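D-glyceraldehyde dehydrogenase (NADP(+)) (Thermoplasma acidophilum, PDB 5IZD) oxidises D-glyceraldehyde to (R)-glycerate with NADP(+) as the electron acceptor, a step of the non-phosphorylated Entner-Doudoroff pathway. Local coordinates at residues L5-G9 with Q10-S14; F254-W257 with K258-M262; F422-S425 with E426-F430. All coordinates share one frame; numbering follows the deposited sequence. Where two conformers were deposited one is given.

Contact 1: residues L5-G9 with Q10-S14; sequences LYIDG and QWVNS
With CG of Tyr-6 anti to its backbone N (chi1 -168°) and CG of Trp-11 anti to its carbonyl carbon (chi1 -64°), the two rings, already on one face of a two-stranded antiparallel hairpin as a cross-strand pair, lean together. Tyr-6 turns an edge to the face of the indole, with CD1 3.4 Å from CE2 of Trp-11 and the plane of the phenol ring at 50° to that of the five-membered ring, a tilted form of edge-to-face stack. CB of Tyr-6 adds a CH-pi contact over the six-membered ring, 3.9 Å from its centroid, so both parts of the indole are engaged from one side.

The backbone register explains the shared face. Tyr-6 and Trp-11 form the non-hydrogen-bonded pair, flanked by hydrogen-bonded pairs Leu-5/Val-12 and Ile-7/Gln-10. Val-12 N donates to Leu-5 O at 2.8 Å, and Ile-7 N to Gln-10 O at 2.9 Å. The return bond from Gln-10 N to Ile-7 O is longer, 3.2 Å, and closes a type I' turn through Asp-8 and Gly-9, both with positive phi. On the other face, CG2 of Val-12 touches both CB of Leu-5 and CD1 of Ile-7, each at 3.8 Å.

The hairpin is packed between two helices: helix 178-190 meets the aromatic face, where Arg-186 makes a cation-pi contact with Trp-11, and Arg-44 of helix 39-77 meets Ile-7 and Val-12 on the aliphatic face. Strand 10-12 is outermost in its four-stranded sheet within this chain, and strand 2-7 lies next to it.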
loop_
_atom_site.group_PDB
_atom_site.type_symbol
_atom_site.label_atom_id
_atom_site.label_comp_id
_atom_site.label_asym_id
_atom_site.label_seq_id
_atom_site.Cartn_x
_atom_site.Cartn_y
_atom_site.Cartn_z
ATOM N N LEU A 5 -25.846 28.533 16.299
ATOM C CA LEU A 5 -24.631 28.428 15.532
ATOM C C LEU A 5 -23.425 28.232 16.478
ATOM O O LEU A 5 -23.432 28.726 17.590
ATOM C CB LEU A 5 -24.472 29.692 14.687
ATOM C CG LEU A 5 -25.722 30.099 13.903
ATOM C CD1 LEU A 5 -25.385 31.363 13.121
ATOM C CD2 LEU A 5 -26.169 28.977 12.963
ATOM N N TYR A 6 -22.387 27.536 16.006
ATOM C CA TYR A 6 -21.094 27.520 16.687
ATOM C C TYR A 6 -20.055 28.093 15.740
ATOM O O TYR A 6 -19.727 27.474 14.713
ATOM C CB TYR A 6 -20.725 26.118 17.164
ATOM C CG TYR A 6 -19.541 26.050 18.117
ATOM C CD1 TYR A 6 -19.657 26.467 19.466
ATOM C CD2 TYR A 6 -18.333 25.569 17.711
ATOM C CE1 TYR A 6 -18.563 26.382 20.345
ATOM C CE2 TYR A 6 -17.249 25.493 18.579
ATOM C CZ TYR A 6 -17.379 25.877 19.889
ATOM O OH TYR A 6 -16.304 25.777 20.720
ATOM N N ILE A 7 -19.606 29.314 16.027
ATOM C CA ILE A 7 -18.677 30.047 15.156
ATOM C C ILE A 7 -17.477 30.560 15.960
ATOM O O ILE A 7 -17.670 31.212 16.970
ATOM C CB ILE A 7 -19.393 31.218 14.443
ATOM C CG1 ILE A 7 -20.429 30.648 13.488
ATOM C CG2 ILE A 7 -18.404 32.076 13.641
ATOM C CD1 ILE A 7 -21.566 31.574 13.216
ATOM N N ASP A 8 -16.248 30.226 15.525
ATOM C CA ASP A 8 -15.003 30.652 16.249
ATOM C C ASP A 8 -15.084 30.415 17.763
ATOM O O ASP A 8 -14.736 31.314 18.574
ATOM C CB ASP A 8 -14.643 32.152 15.988
ATOM C CG ASP A 8 -13.130 32.489 16.313
ATOM O OD1 ASP A 8 -12.194 31.716 15.974
ATOM O OD2 ASP A 8 -12.880 33.529 16.963
ATOM N N GLY A 9 -15.565 29.234 18.126
ATOM C CA GLY A 9 -15.540 28.784 19.500
ATOM C C GLY A 9 -16.605 29.334 20.445
ATOM O O GLY A 9 -16.460 29.157 21.629
ATOM N N GLN A 10 -17.670 29.942 19.900
ATOM C CA GLN A 10 -18.841 30.446 20.637
ATOM C C GLN A 10 -20.166 29.947 20.028
ATOM O O GLN A 10 -20.301 29.852 18.790
ATOM C CB GLN A 10 -18.888 31.973 20.578
ATOM C CG GLN A 10 -17.567 32.710 20.565
ATOM C CD GLN A 10 -17.798 34.207 20.715
ATOM O OE1 GLN A 10 -18.495 34.819 19.902
ATOM N NE2 GLN A 10 -17.304 34.789 21.807
ATOM N N TRP A 11 -21.135 29.650 20.883
ATOM C CA TRP A 11 -22.528 29.477 20.454
ATOM C C TRP A 11 -23.195 30.835 20.250
ATOM O O TRP A 11 -23.219 31.610 21.167
ATOM C CB TRP A 11 -23.338 28.686 21.487
ATOM C CG TRP A 11 -22.804 27.316 21.591
ATOM C CD1 TRP A 11 -21.933 26.841 22.533
ATOM C CD2 TRP A 11 -23.043 26.234 20.671
ATOM N NE1 TRP A 11 -21.609 25.526 22.242
ATOM C CE2 TRP A 11 -22.302 25.125 21.128
ATOM C CE3 TRP A 11 -23.837 26.091 19.529
ATOM C CZ2 TRP A 11 -22.350 23.884 20.496
ATOM C CZ3 TRP A 11 -23.879 24.862 18.896
ATOM C CH2 TRP A 11 -23.116 23.772 19.363
ATOM N N VAL A 12 -23.721 31.121 19.063
ATOM C CA VAL A 12 -24.270 32.449 18.720
ATOM C C VAL A 12 -25.589 32.302 17.944
ATOM O O VAL A 12 -25.926 31.202 17.425
ATOM C CB VAL A 12 -23.277 33.311 17.891
ATOM C CG1 VAL A 12 -21.988 33.604 18.661
ATOM C CG2 VAL A 12 -22.882 32.599 16.610
ATOM N N ASN A 13 -26.328 33.408 17.882
ATOM C CA ASN A 13 -27.528 33.544 17.063
ATOM C C ASN A 13 -27.091 33.963 15.670
ATOM O O ASN A 13 -25.973 34.420 15.486
ATOM C CB ASN A 13 -28.439 34.646 17.608
ATOM C CG ASN A 13 -28.951 34.347 18.988
ATOM O OD1 ASN A 13 -29.312 33.199 19.286
ATOM N ND2 ASN A 13 -29.021 35.392 19.860
ATOM N N SER A 14 -27.977 33.783 14.694
ATOM C CA SER A 14 -27.792 34.327 13.354
ATOM C C SER A 14 -27.590 35.821 13.473
ATOM O O SER A 14 -28.234 36.410 14.305
ATOM C CB SER A 14 -29.075 34.153 12.539
ATOM O OG SER A 14 -28.821 34.616 11.210
#

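Contact 2: residues F254-W257 with K258-M262; sequences FMVW and KDADM
Trp-257 and Lys-258 lie side by side at the start of a type I beta turn, Trp-257 to Ala-260, which leads from strand 252-256 toward helix 262-274. In the first shell, the aliphatic part of Lys-258 runs over one face of the indole: CG stands 4.0 Å from the centroid of the five-membered ring, 25° off its normal, a CH-pi contact displaced toward the ring rim. CG of Lys-258 is held between its backbone N and carbonyl carbon (chi1 55°), and from there the extended chain points the same way as the indole, with CE 3.9 Å from NE1 of Trp-257.

Asp-259 approaches the indole at its edge instead. OD1 lies 3.4 Å from CD1 of Trp-257, close to the ring plane, and the carboxylate is turned 85° to the ring. The turn itself is closed by Ala-260 N donating to Trp-257 O at 3.1 Å; the amide lies above the carbonyl plane of Trp-257, although its N-H points fairly straight at the oxygen. Val-256 carries CG1 anti to its backbone N, and this methyl rests against CB of Ala-260 at 3.5 Å.

Farther out, Thr-415 OG1 hydrogen-bonds OD1 of Asp-259, tying the turn to the segment that follows strand 410-414. His-290 meets the Trp-257 ring edge-to-face, and Val-395 and Met-398 of helix 395-403 also pack on this indole. At the far end of the loop Asp-261 is the N-cap of helix 262-274, its OD1 accepting from the backbone N of Asn-264.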
loop_
_atom_site.group_PDB
_atom_site.type_symbol
_atom_site.label_atom_id
_atom_site.label_comp_id
_atom_site.label_asym_id
_atom_site.label_seq_id
_atom_site.Cartn_x
_atom_site.Cartn_y
_atom_site.Cartn_z
ATOM N N PHE A 254 -32.267 -5.348 -6.848
ATOM C CA PHE A 254 -32.333 -6.480 -5.947
ATOM C C PHE A 254 -32.626 -7.746 -6.776
ATOM O O PHE A 254 -33.762 -7.944 -7.258
ATOM C CB PHE A 254 -33.429 -6.233 -4.919
ATOM C CG PHE A 254 -33.325 -7.086 -3.690
ATOM C CD1 PHE A 254 -33.727 -8.414 -3.717
ATOM C CD2 PHE A 254 -32.800 -6.578 -2.518
ATOM C CE1 PHE A 254 -33.631 -9.208 -2.584
ATOM C CE2 PHE A 254 -32.677 -7.372 -1.398
ATOM C CZ PHE A 254 -33.091 -8.686 -1.424
ATOM N N MET A 255 -31.625 -8.630 -6.887
ATOM C CA MET A 255 -31.675 -9.733 -7.839
ATOM C C MET A 255 -31.736 -11.075 -7.106
ATOM O O MET A 255 -30.876 -11.369 -6.288
ATOM C CB MET A 255 -30.414 -9.661 -8.733
ATOM C CG MET A 255 -30.403 -8.435 -9.649
ATOM S SD MET A 255 -28.764 -8.052 -10.347
ATOM C CE MET A 255 -27.979 -7.336 -8.899
ATOM N N VAL A 256 -32.724 -11.901 -7.408
ATOM C CA VAL A 256 -32.953 -13.159 -6.720
ATOM C C VAL A 256 -32.982 -14.237 -7.803
ATOM O O VAL A 256 -33.953 -14.382 -8.547
ATOM C CB VAL A 256 -34.273 -13.131 -5.929
ATOM C CG1 VAL A 256 -34.477 -14.434 -5.159
ATOM C CG2 VAL A 256 -34.298 -11.901 -4.964
ATOM N N TRP A 257 -31.887 -14.977 -7.886
ATOM C CA TRP A 257 -31.764 -16.030 -8.897
ATOM C C TRP A 257 -32.620 -17.231 -8.454
ATOM O O TRP A 257 -33.079 -17.277 -7.304
ATOM C CB TRP A 257 -30.293 -16.372 -9.116
ATOM C CG TRP A 257 -30.091 -17.207 -10.310
ATOM C CD1 TRP A 257 -29.620 -18.500 -10.340
ATOM C CD2 TRP A 257 -30.369 -16.852 -11.682
ATOM N NE1 TRP A 257 -29.596 -18.959 -11.624
ATOM C CE2 TRP A 257 -30.027 -17.974 -12.471
ATOM C CE3 TRP A 257 -30.834 -15.698 -12.312
ATOM C CZ2 TRP A 257 -30.161 -17.980 -13.874
ATOM C CZ3 TRP A 257 -31.005 -15.693 -13.674
ATOM C CH2 TRP A 257 -30.659 -16.840 -14.460
ATOM N N LYS A 258 -32.913 -18.148 -9.387
ATOM C CA LYS A 258 -33.767 -19.318 -9.107
ATOM C C LYS A 258 -33.262 -20.210 -7.991
ATOM O O LYS A 258 -34.059 -20.873 -7.379
ATOM C CB LYS A 258 -33.977 -20.210 -10.356
ATOM C CG LYS A 258 -32.736 -20.697 -11.034
ATOM C CD LYS A 258 -33.015 -21.793 -12.095
ATOM C CE LYS A 258 -31.817 -21.822 -13.012
ATOM N NZ LYS A 258 -31.946 -22.694 -14.199
ATOM N N ASP A 259 -31.956 -20.265 -7.738
ATOM C CA ASP A 259 -31.451 -21.116 -6.641
ATOM C C ASP A 259 -31.331 -20.388 -5.273
ATOM O O ASP A 259 -30.723 -20.906 -4.352
ATOM C CB ASP A 259 -30.109 -21.770 -7.048
ATOM C CG ASP A 259 -28.984 -20.747 -7.237
ATOM O OD1 ASP A 259 -29.231 -19.539 -7.164
ATOM O OD2 ASP A 259 -27.829 -21.136 -7.485
ATOM N N ALA A 260 -31.851 -19.183 -5.152
ATOM C CA ALA A 260 -31.671 -18.402 -3.923
ATOM C C ALA A 260 -32.302 -19.069 -2.705
ATOM O O ALA A 260 -33.301 -19.778 -2.839
ATOM C CB ALA A 260 -32.296 -17.013 -4.087
ATOM N N ASP A 261 -31.768 -18.802 -1.518
ATOM C CA ASP A 261 -32.469 -19.158 -0.306
ATOM C C ASP A 261 -33.625 -18.127 -0.045
ATOM O O ASP A 261 -33.372 -16.961 0.218
ATOM C CB ASP A 261 -31.549 -19.213 0.916
ATOM C CG ASP A 261 -32.362 -19.553 2.199
ATOM O OD1 ASP A 261 -33.059 -18.676 2.812
ATOM O OD2 ASP A 261 -32.381 -20.744 2.542
ATOM N N MET A 262 -34.856 -18.611 -0.114
ATOM C CA MET A 262 -36.054 -17.761 -0.111
ATOM C C MET A 262 -36.192 -16.908 1.161
ATOM O O MET A 262 -36.435 -15.710 1.082
ATOM C CB MET A 262 -37.319 -18.610 -0.267
ATOM C CG MET A 262 -37.481 -19.288 -1.628
ATOM S SD MET A 262 -37.806 -18.115 -2.958
ATOM C CE MET A 262 -39.421 -17.522 -2.381
#

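Contact 3: residues F422-S425 with E426-F430; sequences FEAS and ERIRF
Ala-424 and Ile-428 pack one turn apart at the C-terminal end of helix 418-427, the helix of the beta-alpha-beta unit that connects strands 410-414 and 432-435. This is the buried apolar side: CB of Ala-424 lies 3.8 Å from CG1 of Ile-428, and both side chains are packed against Tyr-399 of helix 395-403 and against strand 410-414. Ile-428 is the first residue to leave helical backbone angles, yet its N still donates to Ala-424 O at 2.9 Å, so the last helical turn remains closed beneath the apolar pair.

The partly exposed polar side carries Glu-423, Glu-426 and Arg-427, whose side chains touch each other little here and are fixed by outside partners. Glu-423 and Arg-427 meet through their aliphatic portions, CG to CG at 3.9 Å, while in the conformer given OE1 of Glu-423 stays 5.5 Å from NE of Arg-427. Within the same chain, OE2 of Glu-423 hydrogen-bonds Tyr-399 OH. Across subunit boundaries, OE1 of Glu-423 hydrogen-bonds His-129 of a third subunit, Glu-426 forms a salt bridge with Lys-131 of that same subunit, and Arg-427 forms one with Asp-58 of a second. These three intersubunit bonds make the polar face of the helix part of the tetramer interface.

Beneath these chains one carbonyl serves two donors. Arg-427 N reaches Glu-423 O in the carbonyl plane at 3.0 Å, whereas Glu-426 N, 3.1 Å from the same Glu-423 O, comes from 52° out of that plane.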
loop_
_atom_site.group_PDB
_atom_site.type_symbol
_atom_site.label_atom_id
_atom_site.label_comp_id
_atom_site.label_asym_id
_atom_site.label_seq_id
_atom_site.Cartn_x
_atom_site.Cartn_y
_atom_site.Cartn_z
ATOM N N PHE A 422 -18.866 -14.813 -8.547
ATOM C CA PHE A 422 -17.571 -14.285 -8.991
ATOM C C PHE A 422 -17.675 -13.476 -10.289
ATOM O O PHE A 422 -17.005 -12.456 -10.464
ATOM C CB PHE A 422 -16.554 -15.429 -9.149
ATOM C CG PHE A 422 -16.142 -16.046 -7.846
ATOM C CD1 PHE A 422 -15.367 -15.328 -6.936
ATOM C CD2 PHE A 422 -16.516 -17.320 -7.515
ATOM C CE1 PHE A 422 -14.962 -15.888 -5.722
ATOM C CE2 PHE A 422 -16.111 -17.880 -6.316
ATOM C CZ PHE A 422 -15.333 -17.170 -5.420
ATOM N N GLU A 423 -18.512 -13.913 -11.210
ATOM C CA GLU A 423 -18.688 -13.172 -12.446
ATOM C C GLU A 423 -19.399 -11.818 -12.234
ATOM O O GLU A 423 -18.970 -10.808 -12.783
ATOM C CB GLU A 423 -19.430 -14.041 -13.492
ATOM C CG GLU A 423 -19.588 -13.326 -14.839
ATOM C CD GLU A 423 -20.257 -14.153 -15.886
ATOM O OE1 GLU A 423 -19.474 -14.480 -16.797
ATOM O OE2 GLU A 423 -21.483 -14.484 -15.785
ATOM N N ALA A 424 -20.492 -11.828 -11.470
ATOM C CA ALA A 424 -21.214 -10.569 -11.087
ATOM C C ALA A 424 -20.347 -9.555 -10.370
ATOM O O ALA A 424 -20.555 -8.371 -10.514
ATOM C CB ALA A 424 -22.408 -10.877 -10.203
ATOM N N SER A 425 -19.337 -10.019 -9.641
ATOM C CA SER A 425 -18.424 -9.105 -8.988
ATOM C C SER A 425 -17.767 -8.136 -9.934
ATOM O O SER A 425 -17.344 -7.081 -9.515
ATOM C CB SER A 425 -17.410 -9.869 -8.165
ATOM O OG SER A 425 -18.108 -10.620 -7.181
ATOM N N GLU A 426 -17.622 -8.520 -11.211
ATOM C CA GLU A 426 -17.134 -7.604 -12.265
ATOM C C GLU A 426 -18.234 -7.095 -13.192
ATOM O O GLU A 426 -18.173 -5.926 -13.612
ATOM C CB GLU A 426 -15.981 -8.248 -13.100
ATOM C CG GLU A 426 -14.650 -8.082 -12.363
ATOM C CD GLU A 426 -13.368 -8.333 -13.189
ATOM O OE1 GLU A 426 -12.960 -9.505 -13.435
ATOM O OE2 GLU A 426 -12.702 -7.320 -13.534
ATOM N N ARG A 427 -19.211 -7.942 -13.529
ATOM C CA ARG A 427 -20.178 -7.576 -14.552
ATOM C C ARG A 427 -21.301 -6.620 -13.995
ATOM O O ARG A 427 -21.934 -5.896 -14.782
ATOM C CB ARG A 427 -20.737 -8.830 -15.233
ATOM C CG ARG A 427 -19.727 -9.602 -16.120
ATOM C CD ARG A 427 -19.712 -9.021 -17.532
ATOM N NE ARG A 427 -18.542 -9.324 -18.352
ATOM C CZ ARG A 427 -18.528 -9.298 -19.685
ATOM N NH1 ARG A 427 -19.625 -9.029 -20.368
ATOM N NH2 ARG A 427 -17.409 -9.555 -20.342
ATOM N N ILE A 428 -21.508 -6.609 -12.666
ATOM C CA ILE A 428 -22.475 -5.683 -12.007
ATOM C C ILE A 428 -21.717 -4.427 -11.694
ATOM O O ILE A 428 -20.891 -4.381 -10.755
ATOM C CB ILE A 428 -23.125 -6.256 -10.705
ATOM C CG1 ILE A 428 -23.940 -7.522 -10.991
ATOM C CG2 ILE A 428 -23.987 -5.210 -9.997
ATOM C CD1 ILE A 428 -25.257 -7.245 -11.660
ATOM N N ARG A 429 -21.997 -3.403 -12.494
ATOM C CA ARG A 429 -21.179 -2.216 -12.489
ATOM C C ARG A 429 -21.749 -1.262 -11.488
ATOM O O ARG A 429 -22.247 -0.180 -11.869
ATOM C CB ARG A 429 -21.121 -1.616 -13.878
ATOM C CG ARG A 429 -20.405 -2.496 -14.887
ATOM C CD ARG A 429 -18.903 -2.340 -14.804
ATOM N NE ARG A 429 -18.470 -1.056 -15.301
ATOM C CZ ARG A 429 -17.216 -0.599 -15.218
ATOM N NH1 ARG A 429 -16.263 -1.325 -14.658
ATOM N NH2 ARG A 429 -16.908 0.602 -15.689
ATOM N N PHE A 430 -21.711 -1.690 -10.219
ATOM C CA PHE A 430 -22.225 -0.903 -9.081
ATOM C C PHE A 430 -21.108 -0.843 -8.062
ATOM O O PHE A 430 -20.261 -1.742 -8.025
ATOM C CB PHE A 430 -23.485 -1.533 -8.484
ATOM C CG PHE A 430 -24.706 -1.170 -9.247
ATOM C CD1 PHE A 430 -24.945 -1.729 -10.500
ATOM C CD2 PHE A 430 -25.577 -0.203 -8.765
ATOM C CE1 PHE A 430 -26.032 -1.341 -11.267
ATOM C CE2 PHE A 430 -26.670 0.196 -9.522
ATOM C CZ PHE A 430 -26.903 -0.382 -10.777
#

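In the fold
Contacts 2 and 3 belong to one seven-stranded sheet region, their centres about 16 Å apart; they touch where SD of Met-255 meets CD1 of Ile-428 at 3.8 Å, and both pack on helix 395-403. Contact 1 sits on a separate four-stranded sheet across the chain's centre, about 53 Å from contact 2 and 48 Å from contact 3, centre to centre. It includes an outermost strand, with Gln-10 and Asn-13 exposed. Contact 2 runs from a buried strand end to exposed Lys-258, whereas contact 3 has no exposed touching residue. Aromatic packing dominates contact 1, an indole bordered by lysine and carboxylate marks contact 2, and helix-end bonding contact 3. Other subunits reach contact 3 alone, so its charged side chains serve the tetramer interface.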